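Local coordinates for protein oxalate biosynthetic component 1 (Burkholderia thailandensis, PDB 5IKY) that is a bifunctional enzyme of quorum sensing-dependent oxalogenesis, producing oxalate as a serine hydrolase with an additional lyase activity, at residues L134-F139 against I156-S161; E219-V224 against D499-L504; D419-A424 against Q457-D462; A479-D484 against V491-G496. All blocks are in the same frame, centred on the assembly; numbering follows the deposited sequence.

Contact 1 (L134-F139 against I156-S161); sequences LQLTTF and IHTYLS
Leu136 and Phe139 close on Thr158 from the last turn of helix 126-138 and the residue just after it, and the tight part of this contact is built round one methyl group. Thr158 CG2 lies 3.6 Å from Leu136 CD2, the two side chains crossing at about a right angle, and 3.8 Å from Phe139 CD2. With OG1 turned anti to the carbonyl carbon (chi1 -69°), CG2 is the branch that stands anti to the backbone N of Thr158. OG1 takes a hydrogen bond from the indole nitrogen of Trp141. Phe139 presents its edge to the strand: CE2 approaches Tyr159 O at 3.2 Å, with the carbonyl oxygen in the ring plane. Over one face of the same ring, offset toward the rim, sits Gln135 OE1. Toward the start of the helical segment the fit is looser. Leu160 CD2 stands 4.4 Å from Leu136 CD2 and 4.3 Å from Gln135 CB. Gln135 itself is partly exposed, and its NE2 bonds to Pro194 O. No hydrogen bond joins the two segments; side chains pack on the strand and its backbone, with helix segment 134-138 running nearly antiparallel to strand 156-160, their axes 9.4 Å apart at 154°. Strand 156-160 is an outer strand of a three-stranded antiparallel sheet in the N-terminal domain, paired with strand 60-64, while Trp192 of strand 190-192 touches both Gln135 and Phe139.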
loop_
_atom_site.group_PDB
_atom_site.type_symbol
_atom_site.label_atom_id
_atom_site.label_comp_id
_atom_site.label_asym_id
_atom_site.label_seq_id
_atom_site.Cartn_x
_atom_site.Cartn_y
_atom_site.Cartn_z
ATOM N N LEU A 134 -2.529 29.036 11.584
ATOM C CA LEU A 134 -1.189 28.537 11.291
ATOM C C LEU A 134 -0.326 28.445 12.546
ATOM O O LEU A 134 0.477 27.524 12.682
ATOM C CB LEU A 134 -0.502 29.414 10.244
ATOM C CG LEU A 134 -0.985 29.232 8.803
ATOM C CD1 LEU A 134 -0.144 30.050 7.839
ATOM C CD2 LEU A 134 -0.972 27.761 8.414
ATOM N N GLN A 135 -0.490 29.396 13.463
ATOM C CA GLN A 135 0.282 29.375 14.702
ATOM C C GLN A 135 -0.131 28.226 15.612
ATOM O O GLN A 135 0.719 27.514 16.147
ATOM C CB GLN A 135 0.150 30.699 15.457
ATOM C CG GLN A 135 1.319 31.644 15.247
ATOM C CD GLN A 135 2.622 31.115 15.826
ATOM O OE1 GLN A 135 2.634 30.163 16.605
ATOM N NE2 GLN A 135 3.729 31.740 15.447
ATOM N N LEU A 136 -1.436 28.046 15.787
ATOM C CA LEU A 136 -1.929 27.001 16.675
ATOM C C LEU A 136 -1.627 25.614 16.113
ATOM O O LEU A 136 -1.247 24.711 16.857
ATOM C CB LEU A 136 -3.430 27.166 16.928
ATOM C CG LEU A 136 -3.827 28.433 17.694
ATOM C CD1 LEU A 136 -5.267 28.365 18.170
ATOM C CD2 LEU A 136 -2.893 28.671 18.868
ATOM N N THR A 137 -1.778 25.445 14.803
ATOM C CA THR A 137 -1.514 24.146 14.189
ATOM C C THR A 137 -0.017 23.845 14.158
ATOM O O THR A 137 0.384 22.680 14.172
ATOM C CB THR A 137 -2.088 24.053 12.760
ATOM O OG1 THR A 137 -1.618 25.152 11.969
ATOM C CG2 THR A 137 -3.611 24.064 12.796
ATOM N N THR A 138 0.804 24.892 14.116
ATOM C CA THR A 138 2.250 24.733 14.250
ATOM C C THR A 138 2.571 24.205 15.643
ATOM O O THR A 138 3.495 23.413 15.821
ATOM C CB THR A 138 3.004 26.063 14.011
ATOM O OG1 THR A 138 2.734 26.545 12.688
ATOM C CG2 THR A 138 4.506 25.870 14.171
ATOM N N PHE A 139 1.783 24.635 16.624
ATOM C CA PHE A 139 1.990 24.251 18.014
ATOM C C PHE A 139 1.397 22.888 18.344
ATOM O O PHE A 139 1.551 22.397 19.463
ATOM C CB PHE A 139 1.400 25.307 18.950
ATOM C CG PHE A 139 2.236 26.545 19.072
ATOM C CD1 PHE A 139 3.533 26.573 18.583
ATOM C CD2 PHE A 139 1.734 27.676 19.694
ATOM C CE1 PHE A 139 4.308 27.711 18.698
ATOM C CE2 PHE A 139 2.503 28.817 19.814
ATOM C CZ PHE A 139 3.793 28.835 19.316
ATOM N N ILE A 156 -0.569 21.182 28.047
ATOM C CA ILE A 156 -0.662 22.245 27.059
ATOM C C ILE A 156 0.218 23.423 27.457
ATOM O O ILE A 156 0.419 23.697 28.638
ATOM C CB ILE A 156 -2.125 22.714 26.852
ATOM C CG1 ILE A 156 -2.244 23.542 25.566
ATOM C CG2 ILE A 156 -2.636 23.480 28.064
ATOM C CD1 ILE A 156 -3.664 23.822 25.143
ATOM N N HIS A 157 0.766 24.092 26.451
ATOM C CA HIS A 157 1.610 25.256 26.655
ATOM C C HIS A 157 1.619 26.086 25.378
ATOM O O HIS A 157 2.613 26.127 24.656
ATOM C CB HIS A 157 3.026 24.839 27.048
ATOM C CG HIS A 157 3.756 25.870 27.850
ATOM N ND1 HIS A 157 4.332 26.986 27.282
ATOM C CD2 HIS A 157 3.989 25.962 29.180
ATOM C CE1 HIS A 157 4.899 27.714 28.227
ATOM N NE2 HIS A 157 4.706 27.115 29.388
ATOM N N THR A 158 0.492 26.735 25.104
ATOM C CA THR A 158 0.320 27.502 23.877
ATOM C C THR A 158 0.326 29.000 24.159
ATOM O O THR A 158 -0.423 29.486 25.005
ATOM C CB THR A 158 -0.987 27.119 23.161
ATOM O OG1 THR A 158 -0.876 25.783 22.655
ATOM C CG2 THR A 158 -1.259 28.063 22.010
ATOM N N TYR A 159 1.175 29.724 23.437
ATOM C CA TYR A 159 1.346 31.155 23.654
ATOM C C TYR A 159 1.107 31.947 22.373
ATOM O O TYR A 159 1.394 31.474 21.275
ATOM C CB TYR A 159 2.750 31.433 24.200
ATOM C CG TYR A 159 3.131 32.897 24.263
ATOM C CD1 TYR A 159 3.796 33.507 23.208
ATOM C CD2 TYR A 159 2.839 33.665 25.382
ATOM C CE1 TYR A 159 4.151 34.837 23.257
ATOM C CE2 TYR A 159 3.191 35.000 25.442
ATOM C CZ TYR A 159 3.846 35.579 24.376
ATOM O OH TYR A 159 4.200 36.905 24.427
ATOM N N LEU A 160 0.575 33.155 22.526
ATOM C CA LEU A 160 0.417 34.072 21.405
ATOM C C LEU A 160 1.052 35.415 21.745
ATOM O O LEU A 160 0.845 35.949 22.834
ATOM C CB LEU A 160 -1.060 34.255 21.048
ATOM C CG LEU A 160 -1.755 33.047 20.417
ATOM C CD1 LEU A 160 -3.228 33.330 20.178
ATOM C CD2 LEU A 160 -1.069 32.662 19.124
ATOM N N SER A 161 1.825 35.951 20.807
ATOM C CA SER A 161 2.540 37.207 21.012
ATOM C C SER A 161 1.595 38.387 21.236
ATOM O O SER A 161 0.432 38.337 20.835
ATOM C CB SER A 161 3.446 37.491 19.814
ATOM O OG SER A 161 2.678 37.691 18.640
#

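Contact 2 (E219-V224 against D499-L504); sequences EGAAVV and DQVRWL
Glu219 meets Val501 with its CB and Arg502 with its carboxylate, so an apolar and a charged contact share one side chain. Val501 CG1 lies 3.8 Å from Glu219 CB and 3.7 Å from Glu219 O, and it reaches on to Ala221 CB at 4.4 Å. The salt bridge to Arg502 is weak: Arg502 NH1 is 3.4 Å from Glu219 OE1 and 3.5 Å from OE2, with the carboxylate and guanidinium planes 89° apart. Glu219 CD lies at the guanidinium edge, in its plane, and NH1 serves both oxygens through long, weak bonds. The bend at chi2 (-70°) turns Glu219 CD toward Arg502, and OE1 also rests 3.5 Å from Arg502 CB. Further out, Glu219 OE1 has its stronger partner in Arg505, and Arg502 NH2 forms a salt bridge with Asp1018, in the alpha/beta-hydrolase-family region of the chain. Behind Glu219, Gly220 ends helix 206-218 in a Schellman motif with positive phi. Helix 206-218 leads through this turn into strand 223-226 of the TIM barrel; helix 497-510 packs Val501 and Leu504 against strand 471-474, while Ala221 touches Ala9 of strand 4-9, which lies between strands 223-226 and 471-474 in the barrel sheet.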
loop_
_atom_site.group_PDB
_atom_site.type_symbol
_atom_site.label_atom_id
_atom_site.label_comp_id
_atom_site.label_asym_id
_atom_site.label_seq_id
_atom_site.Cartn_x
_atom_site.Cartn_y
_atom_site.Cartn_z
ATOM N N GLU A 219 -1.076 7.259 -0.315
ATOM C CA GLU A 219 -1.919 8.343 -0.809
ATOM C C GLU A 219 -1.740 8.573 -2.307
ATOM O O GLU A 219 -2.461 9.368 -2.905
ATOM C CB GLU A 219 -1.639 9.642 -0.049
ATOM C CG GLU A 219 -2.132 9.645 1.399
ATOM C CD GLU A 219 -3.652 9.673 1.522
ATOM O OE1 GLU A 219 -4.345 9.787 0.488
ATOM O OE2 GLU A 219 -4.153 9.585 2.664
ATOM N N GLY A 220 -0.775 7.886 -2.913
ATOM C CA GLY A 220 -0.623 7.935 -4.355
ATOM C C GLY A 220 0.749 8.291 -4.898
ATOM O O GLY A 220 0.950 8.268 -6.108
ATOM N N ALA A 221 1.691 8.623 -4.022
ATOM C CA ALA A 221 3.042 8.954 -4.470
ATOM C C ALA A 221 3.721 7.735 -5.080
ATOM O O ALA A 221 3.571 6.619 -4.583
ATOM C CB ALA A 221 3.874 9.502 -3.317
ATOM N N ALA A 222 4.469 7.956 -6.157
ATOM C CA ALA A 222 5.195 6.880 -6.820
ATOM C C ALA A 222 6.677 6.923 -6.470
ATOM O O ALA A 222 7.357 5.898 -6.479
ATOM C CB ALA A 222 5.006 6.962 -8.327
ATOM N N VAL A 223 7.177 8.118 -6.171
ATOM C CA VAL A 223 8.587 8.298 -5.845
ATOM C C VAL A 223 8.751 8.956 -4.475
ATOM O O VAL A 223 7.994 9.842 -4.107
ATOM C CB VAL A 223 9.307 9.154 -6.900
ATOM C CG1 VAL A 223 10.801 9.204 -6.621
ATOM C CG2 VAL A 223 9.048 8.604 -8.295
ATOM N N VAL A 224 9.751 8.533 -3.716
ATOM C CA VAL A 224 10.019 9.160 -2.430
ATOM C C VAL A 224 11.404 9.805 -2.438
ATOM O O VAL A 224 12.390 9.155 -2.556
ATOM C CB VAL A 224 9.903 8.160 -1.293
ATOM C CG1 VAL A 224 10.070 8.840 0.040
ATOM C CG2 VAL A 224 8.573 7.447 -1.334
ATOM N N ASP A 499 -0.500 14.060 3.762
ATOM C CA ASP A 499 -1.569 15.047 3.776
ATOM C C ASP A 499 -1.564 15.846 2.473
ATOM O O ASP A 499 -2.607 16.062 1.857
ATOM C CB ASP A 499 -1.410 15.984 4.976
ATOM C CG ASP A 499 -2.701 16.679 5.356
ATOM O OD1 ASP A 499 -3.706 16.526 4.630
ATOM O OD2 ASP A 499 -2.700 17.396 6.379
ATOM N N GLN A 500 -0.373 16.268 2.055
ATOM C CA GLN A 500 -0.216 17.079 0.853
ATOM C C GLN A 500 -0.383 16.264 -0.428
ATOM O O GLN A 500 -0.889 16.772 -1.430
ATOM C CB GLN A 500 1.147 17.768 0.862
ATOM C CG GLN A 500 1.268 18.867 1.906
ATOM C CD GLN A 500 2.707 19.234 2.193
ATOM O OE1 GLN A 500 3.610 18.423 2.003
ATOM N NE2 GLN A 500 2.929 20.462 2.652
ATOM N N VAL A 501 0.045 15.005 -0.399
ATOM C CA VAL A 501 -0.148 14.113 -1.536
ATOM C C VAL A 501 -1.639 13.872 -1.754
ATOM O O VAL A 501 -2.115 13.826 -2.888
ATOM C CB VAL A 501 0.575 12.766 -1.337
ATOM C CG1 VAL A 501 0.247 11.811 -2.470
ATOM C CG2 VAL A 501 2.076 12.981 -1.248
ATOM N N ARG A 502 -2.371 13.736 -0.653
ATOM C CA ARG A 502 -3.814 13.555 -0.710
ATOM C C ARG A 502 -4.480 14.765 -1.354
ATOM O O ARG A 502 -5.355 14.627 -2.209
ATOM C CB ARG A 502 -4.385 13.323 0.688
ATOM C CG ARG A 502 -5.886 13.099 0.707
ATOM C CD ARG A 502 -6.398 12.903 2.123
ATOM N NE ARG A 502 -7.818 12.564 2.139
ATOM C CZ ARG A 502 -8.288 11.325 2.031
ATOM N NH1 ARG A 502 -7.450 10.306 1.897
ATOM N NH2 ARG A 502 -9.596 11.105 2.055
ATOM N N TRP A 503 -4.053 15.951 -0.936
ATOM C CA TRP A 503 -4.564 17.191 -1.501
ATOM C C TRP A 503 -4.278 17.273 -2.999
ATOM O O TRP A 503 -5.156 17.627 -3.786
ATOM C CB TRP A 503 -3.956 18.396 -0.779
ATOM C CG TRP A 503 -4.148 19.687 -1.511
ATOM C CD1 TRP A 503 -5.240 20.507 -1.458
ATOM C CD2 TRP A 503 -3.226 20.306 -2.415
ATOM N NE1 TRP A 503 -5.051 21.599 -2.270
ATOM C CE2 TRP A 503 -3.824 21.498 -2.871
ATOM C CE3 TRP A 503 -1.952 19.967 -2.883
ATOM C CZ2 TRP A 503 -3.190 22.354 -3.770
ATOM C CZ3 TRP A 503 -1.324 20.818 -3.778
ATOM C CH2 TRP A 503 -1.944 21.997 -4.211
ATOM N N LEU A 504 -3.051 16.939 -3.385
ATOM C CA LEU A 504 -2.648 16.974 -4.788
ATOM C C LEU A 504 -3.429 15.963 -5.622
ATOM O O LEU A 504 -3.849 16.261 -6.740
ATOM C CB LEU A 504 -1.146 16.711 -4.920
ATOM C CG LEU A 504 -0.579 16.664 -6.341
ATOM C CD1 LEU A 504 -0.893 17.947 -7.090
ATOM C CD2 LEU A 504 0.919 16.411 -6.318
#

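Contact 3 (D419-A424 against Q457-D462); sequences DAHEKA and QALLVD
His421 reaches across to Asp462 with its imidazole, crossing the carboxylate side chain at about a right angle. CG stands anti to the backbone N (chi1 -171°), and the NE2 corner of the ring points at OD2. The resulting hydrogen bond is 2.9 Å from His421 NE2 to Asp462 OD2, with an angle of 151° at the hydrogen. OD2 lies in the ring plane and is met nearly along its C-O axis, although the two planes are turned 71° against each other. Beside it on the ring edge, His421 CE1 comes within 3.0 Å of Ala458 O, so two oxygens border neighbouring atoms of the imidazole. In the TIM-barrel framework, helix 418-442 leads into strand 446-451, and helix 460-466 follows that strand and leads into strand 471-474; the contact therefore pairs consecutive helices on the outside of the barrel. Leu459 runs past His421 in the opposite direction. Leu459 CD2 touches both His421 CE1 and Ala424 CB, one turn apart on helix 418-442, at 3.7 Å each. Leu459 also touches Ile409 and Leu413 of helix 403-415. Asp462 OD1 forms a salt bridge with Arg511, so the carboxylate is gripped at both oxygens. The carboxylate probably polarises the imidazole, and the arginine would temper that effect.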
loop_
_atom_site.group_PDB
_atom_site.type_symbol
_atom_site.label_atom_id
_atom_site.label_comp_id
_atom_site.label_asym_id
_atom_site.label_seq_id
_atom_site.Cartn_x
_atom_site.Cartn_y
_atom_site.Cartn_z
ATOM N N ASP A 419 -8.678 35.952 -11.042
ATOM C CA ASP A 419 -7.992 36.655 -12.121
ATOM C C ASP A 419 -6.508 36.832 -11.818
ATOM O O ASP A 419 -5.672 36.774 -12.722
ATOM C CB ASP A 419 -8.644 38.013 -12.377
ATOM C CG ASP A 419 -9.908 37.902 -13.208
ATOM O OD1 ASP A 419 -9.855 38.207 -14.419
ATOM O OD2 ASP A 419 -10.952 37.500 -12.652
ATOM N N ALA A 420 -6.181 37.046 -10.548
ATOM C CA ALA A 420 -4.788 37.156 -10.140
ATOM C C ALA A 420 -4.105 35.799 -10.234
ATOM O O ALA A 420 -2.892 35.715 -10.421
ATOM C CB ALA A 420 -4.681 37.709 -8.731
ATOM N N HIS A 421 -4.896 34.740 -10.104
ATOM C CA HIS A 421 -4.376 33.383 -10.192
ATOM C C HIS A 421 -3.904 33.067 -11.605
ATOM O O HIS A 421 -2.798 32.564 -11.799
ATOM C CB HIS A 421 -5.435 32.370 -9.760
ATOM C CG HIS A 421 -4.912 30.974 -9.630
ATOM N ND1 HIS A 421 -4.088 30.582 -8.596
ATOM C CD2 HIS A 421 -5.082 29.881 -10.412
ATOM C CE1 HIS A 421 -3.783 29.305 -8.741
ATOM N NE2 HIS A 421 -4.372 28.856 -9.835
ATOM N N GLU A 422 -4.752 33.362 -12.587
ATOM C CA GLU A 422 -4.428 33.110 -13.988
ATOM C C GLU A 422 -3.192 33.893 -14.420
ATOM O O GLU A 422 -2.321 33.361 -15.108
ATOM C CB GLU A 422 -5.613 33.464 -14.886
ATOM C CG GLU A 422 -6.581 32.319 -15.117
ATOM C CD GLU A 422 -7.862 32.770 -15.792
ATOM O OE1 GLU A 422 -8.934 32.675 -15.156
ATOM O OE2 GLU A 422 -7.795 33.226 -16.953
ATOM N N LYS A 423 -3.124 35.155 -14.008
ATOM C CA LYS A 423 -1.965 35.990 -14.303
ATOM C C LYS A 423 -0.717 35.416 -13.641
ATOM O O LYS A 423 0.378 35.476 -14.199
ATOM C CB LYS A 423 -2.201 37.430 -13.840
ATOM N N ALA A 424 -0.892 34.851 -12.450
ATOM C CA ALA A 424 0.211 34.215 -11.741
ATOM C C ALA A 424 0.682 32.969 -12.485
ATOM O O ALA A 424 1.883 32.712 -12.585
ATOM C CB ALA A 424 -0.203 33.862 -10.321
ATOM N N GLN A 457 2.473 26.856 -4.249
ATOM C CA GLN A 457 1.916 25.526 -4.502
ATOM C C GLN A 457 0.487 25.588 -5.033
ATOM O O GLN A 457 -0.047 24.588 -5.514
ATOM C CB GLN A 457 1.969 24.666 -3.236
ATOM C CG GLN A 457 3.331 24.038 -2.993
ATOM C CD GLN A 457 3.296 22.902 -1.995
ATOM O OE1 GLN A 457 2.301 22.698 -1.302
ATOM N NE2 GLN A 457 4.391 22.153 -1.919
ATOM N N ALA A 458 -0.123 26.764 -4.954
ATOM C CA ALA A 458 -1.425 26.985 -5.562
ATOM C C ALA A 458 -1.305 27.003 -7.084
ATOM O O ALA A 458 -2.300 26.875 -7.795
ATOM C CB ALA A 458 -2.034 28.284 -5.059
ATOM N N LEU A 459 -0.078 27.160 -7.576
ATOM C CA LEU A 459 0.186 27.206 -9.012
ATOM C C LEU A 459 0.667 25.862 -9.542
ATOM O O LEU A 459 0.805 25.675 -10.750
ATOM C CB LEU A 459 1.232 28.273 -9.329
ATOM C CG LEU A 459 1.008 29.675 -8.770
ATOM C CD1 LEU A 459 2.184 30.558 -9.132
ATOM C CD2 LEU A 459 -0.290 30.256 -9.302
ATOM N N LEU A 460 0.916 24.935 -8.625
ATOM C CA LEU A 460 1.570 23.671 -8.942
ATOM C C LEU A 460 0.880 22.895 -10.061
ATOM O O LEU A 460 1.506 22.549 -11.061
ATOM C CB LEU A 460 1.656 22.813 -7.681
ATOM C CG LEU A 460 2.821 21.831 -7.580
ATOM C CD1 LEU A 460 4.081 22.413 -8.191
ATOM C CD2 LEU A 460 3.059 21.473 -6.120
ATOM N N VAL A 461 -0.410 22.631 -9.898
ATOM C CA VAL A 461 -1.150 21.853 -10.886
ATOM C C VAL A 461 -1.311 22.600 -12.212
ATOM O O VAL A 461 -1.007 22.055 -13.273
ATOM C CB VAL A 461 -2.540 21.459 -10.359
ATOM C CG1 VAL A 461 -3.353 20.796 -11.453
ATOM C CG2 VAL A 461 -2.402 20.536 -9.161
ATOM N N ASP A 462 -1.775 23.845 -12.147
ATOM C CA ASP A 462 -2.040 24.630 -13.352
ATOM C C ASP A 462 -0.784 24.856 -14.193
ATOM O O ASP A 462 -0.834 24.776 -15.421
ATOM C CB ASP A 462 -2.669 25.979 -12.987
ATOM C CG ASP A 462 -4.117 25.848 -12.540
ATOM O OD1 ASP A 462 -4.834 24.985 -13.089
ATOM O OD2 ASP A 462 -4.538 26.608 -11.641
#

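Contact 4 (A479-D484 against V491-G496); sequences ALNVFD and VRKACG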
loop_
_atom_site.group_PDB
_atom_site.type_symbol
_atom_site.label_atom_id
_atom_site.label_comp_id
_atom_site.label_asym_id
_atom_site.label_seq_id
_atom_site.Cartn_x
_atom_site.Cartn_y
_atom_site.Cartn_z
ATOM N N ALA A 479 6.975 22.695 1.342
ATOM C CA ALA A 479 5.975 23.497 2.038
ATOM C C ALA A 479 5.482 22.794 3.294
ATOM O O ALA A 479 5.356 21.570 3.319
ATOM C CB ALA A 479 4.808 23.805 1.114
ATOM N N LEU A 480 5.195 23.572 4.331
ATOM C CA LEU A 480 4.759 23.016 5.606
ATOM C C LEU A 480 3.251 23.117 5.795
ATOM O O LEU A 480 2.703 22.577 6.756
ATOM C CB LEU A 480 5.470 23.715 6.763
ATOM C CG LEU A 480 6.993 23.589 6.808
ATOM C CD1 LEU A 480 7.538 24.246 8.070
ATOM C CD2 LEU A 480 7.417 22.127 6.721
ATOM N N ASN A 481 2.583 23.811 4.880
ATOM C CA ASN A 481 1.137 23.976 4.965
ATOM C C ASN A 481 0.401 23.161 3.911
ATOM O O ASN A 481 1.011 22.624 2.985
ATOM C CB ASN A 481 0.757 25.451 4.827
ATOM C CG ASN A 481 1.463 26.333 5.834
ATOM O OD1 ASN A 481 1.782 25.902 6.943
ATOM N ND2 ASN A 481 1.709 27.581 5.452
ATOM N N VAL A 482 -0.916 23.074 4.061
ATOM C CA VAL A 482 -1.768 22.413 3.080
ATOM C C VAL A 482 -3.097 23.161 2.994
ATOM O O VAL A 482 -3.602 23.670 3.996
ATOM C CB VAL A 482 -2.005 20.922 3.433
ATOM C CG1 VAL A 482 -2.714 20.784 4.776
ATOM C CG2 VAL A 482 -2.785 20.220 2.330
ATOM N N PHE A 483 -3.653 23.253 1.792
ATOM C CA PHE A 483 -4.918 23.949 1.612
ATOM C C PHE A 483 -6.087 23.074 2.048
ATOM O O PHE A 483 -6.197 21.916 1.647
ATOM C CB PHE A 483 -5.089 24.391 0.159
ATOM C CG PHE A 483 -4.117 25.457 -0.263
ATOM C CD1 PHE A 483 -4.218 26.742 0.247
ATOM C CD2 PHE A 483 -3.106 25.177 -1.166
ATOM C CE1 PHE A 483 -3.327 27.726 -0.136
ATOM C CE2 PHE A 483 -2.213 26.157 -1.553
ATOM C CZ PHE A 483 -2.323 27.432 -1.038
ATOM N N ASP A 484 -6.949 23.643 2.884
ATOM C CA ASP A 484 -8.130 22.950 3.376
ATOM C C ASP A 484 -9.295 23.931 3.449
ATOM O O ASP A 484 -9.294 24.849 4.271
ATOM C CB ASP A 484 -7.860 22.327 4.750
ATOM C CG ASP A 484 -8.908 21.300 5.149
ATOM O OD1 ASP A 484 -10.045 21.357 4.633
ATOM O OD2 ASP A 484 -8.590 20.432 5.989
ATOM N N VAL A 491 -6.169 27.561 4.897
ATOM C CA VAL A 491 -4.852 26.945 5.013
ATOM C C VAL A 491 -4.551 26.514 6.454
ATOM O O VAL A 491 -4.993 27.149 7.414
ATOM C CB VAL A 491 -3.749 27.904 4.504
ATOM C CG1 VAL A 491 -3.614 29.112 5.422
ATOM C CG2 VAL A 491 -2.422 27.181 4.358
ATOM N N ARG A 492 -3.817 25.412 6.595
ATOM C CA ARG A 492 -3.404 24.909 7.902
ATOM C C ARG A 492 -2.081 24.164 7.788
ATOM O O ARG A 492 -1.587 23.931 6.687
ATOM C CB ARG A 492 -4.470 23.987 8.488
ATOM C CG ARG A 492 -4.780 22.805 7.596
ATOM C CD ARG A 492 -5.678 21.788 8.277
ATOM N NE ARG A 492 -6.032 20.716 7.353
ATOM C CZ ARG A 492 -5.268 19.657 7.109
ATOM N NH1 ARG A 492 -4.103 19.519 7.730
ATOM N NH2 ARG A 492 -5.669 18.734 6.243
ATOM N N LYS A 493 -1.512 23.791 8.928
ATOM C CA LYS A 493 -0.282 23.008 8.944
ATOM C C LYS A 493 -0.545 21.619 8.376
ATOM O O LYS A 493 -1.550 20.988 8.707
ATOM C CB LYS A 493 0.276 22.898 10.364
ATOM C CG LYS A 493 1.790 22.933 10.448
ATOM C CD LYS A 493 2.320 24.308 10.080
ATOM C CE LYS A 493 3.816 24.408 10.324
ATOM N NZ LYS A 493 4.339 25.764 10.004
ATOM N N ALA A 494 0.355 21.149 7.519
ATOM C CA ALA A 494 0.218 19.829 6.920
ATOM C C ALA A 494 0.582 18.747 7.931
ATOM O O ALA A 494 1.640 18.802 8.556
ATOM C CB ALA A 494 1.088 19.716 5.674
ATOM N N CYS A 495 -0.295 17.758 8.083
ATOM C CA CYS A 495 -0.088 16.688 9.057
ATOM C C CYS A 495 0.879 15.628 8.536
ATOM O O CYS A 495 0.835 14.473 8.956
ATOM C CB CYS A 495 -1.427 16.039 9.427
ATOM S SG CYS A 495 -2.614 17.143 10.225
ATOM N N GLY A 496 1.757 16.031 7.628
ATOM C CA GLY A 496 2.695 15.116 7.010
ATOM C C GLY A 496 2.647 15.279 5.506
ATOM O O GLY A 496 1.782 15.983 4.981
HETATM O O HOH W 1 3.698 20.527 8.451
#
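Val482 and Arg492 form the antiparallel hydrogen-bonded pair of a beta hairpin, joined by Val482 N to Arg492 O at 2.8 Å and Arg492 N to Val482 O at 3.1 Å. Asn481 with Lys493 and Phe483 with Val491 are the non-hydrogen-bonded pairs beside it. Past the strands the ladder gains one more bond, Ala494 N to Leu480 O at 2.9 Å, and a water donates to Leu480 O and Ala494 O, bridging them. On one face of the ribbon Arg492 lies alongside Val482, pointing the same way. Its CG sits between the backbone N and the carbonyl carbon (chi1 58°), and the chain is extended from there to NE. Val482 CG1 rests over one face of the guanidinium, 3.5 Å from Arg492 NH1. At the edge of that group, Arg492 NE donates to the anti lone pair of Asp484 OD2 at 2.9 Å, an almost straight bond of 166°. Val491 CG2 packs at 3.6 Å against Asn481 CB, while Lys493 lies beside Leu480, its CE 4.0 Å from Leu480 CB. Asp484 OD2 also pairs with Arg486, and Arg492 NH1 with Asp499 of helix 497-510. Two acids and two arginines thus alternate in a charge network, which would be expected to offset the charge of Arg492 and restrain its guanidinium against Val482.

In the fold
Contact 4 touches each of the other three. Toward contact 1, Lys493 NZ stands 3.2 Å from Thr138 OG1, so the hairpin meets the N-terminal domain through helix 126-138. Toward contact 2, Gln500 NE2 probably bonds Ala479 O at 2.8 Å. Contacts 2 and 3 meet where Leu504 CD1 packs 3.6 Å from Val461 CG2, and both segments of contact 3 fall inside the chain loop that contact 2 closes. Contacts 1 and 3 stay apart, with centres about 30 Å from each other. The magnesium ion, bound by His227 and Glu477, is about 13 Å from the Leu480 side chain; Glu477 just precedes contact 4, and His227 follows strand 223-226 of contact 2.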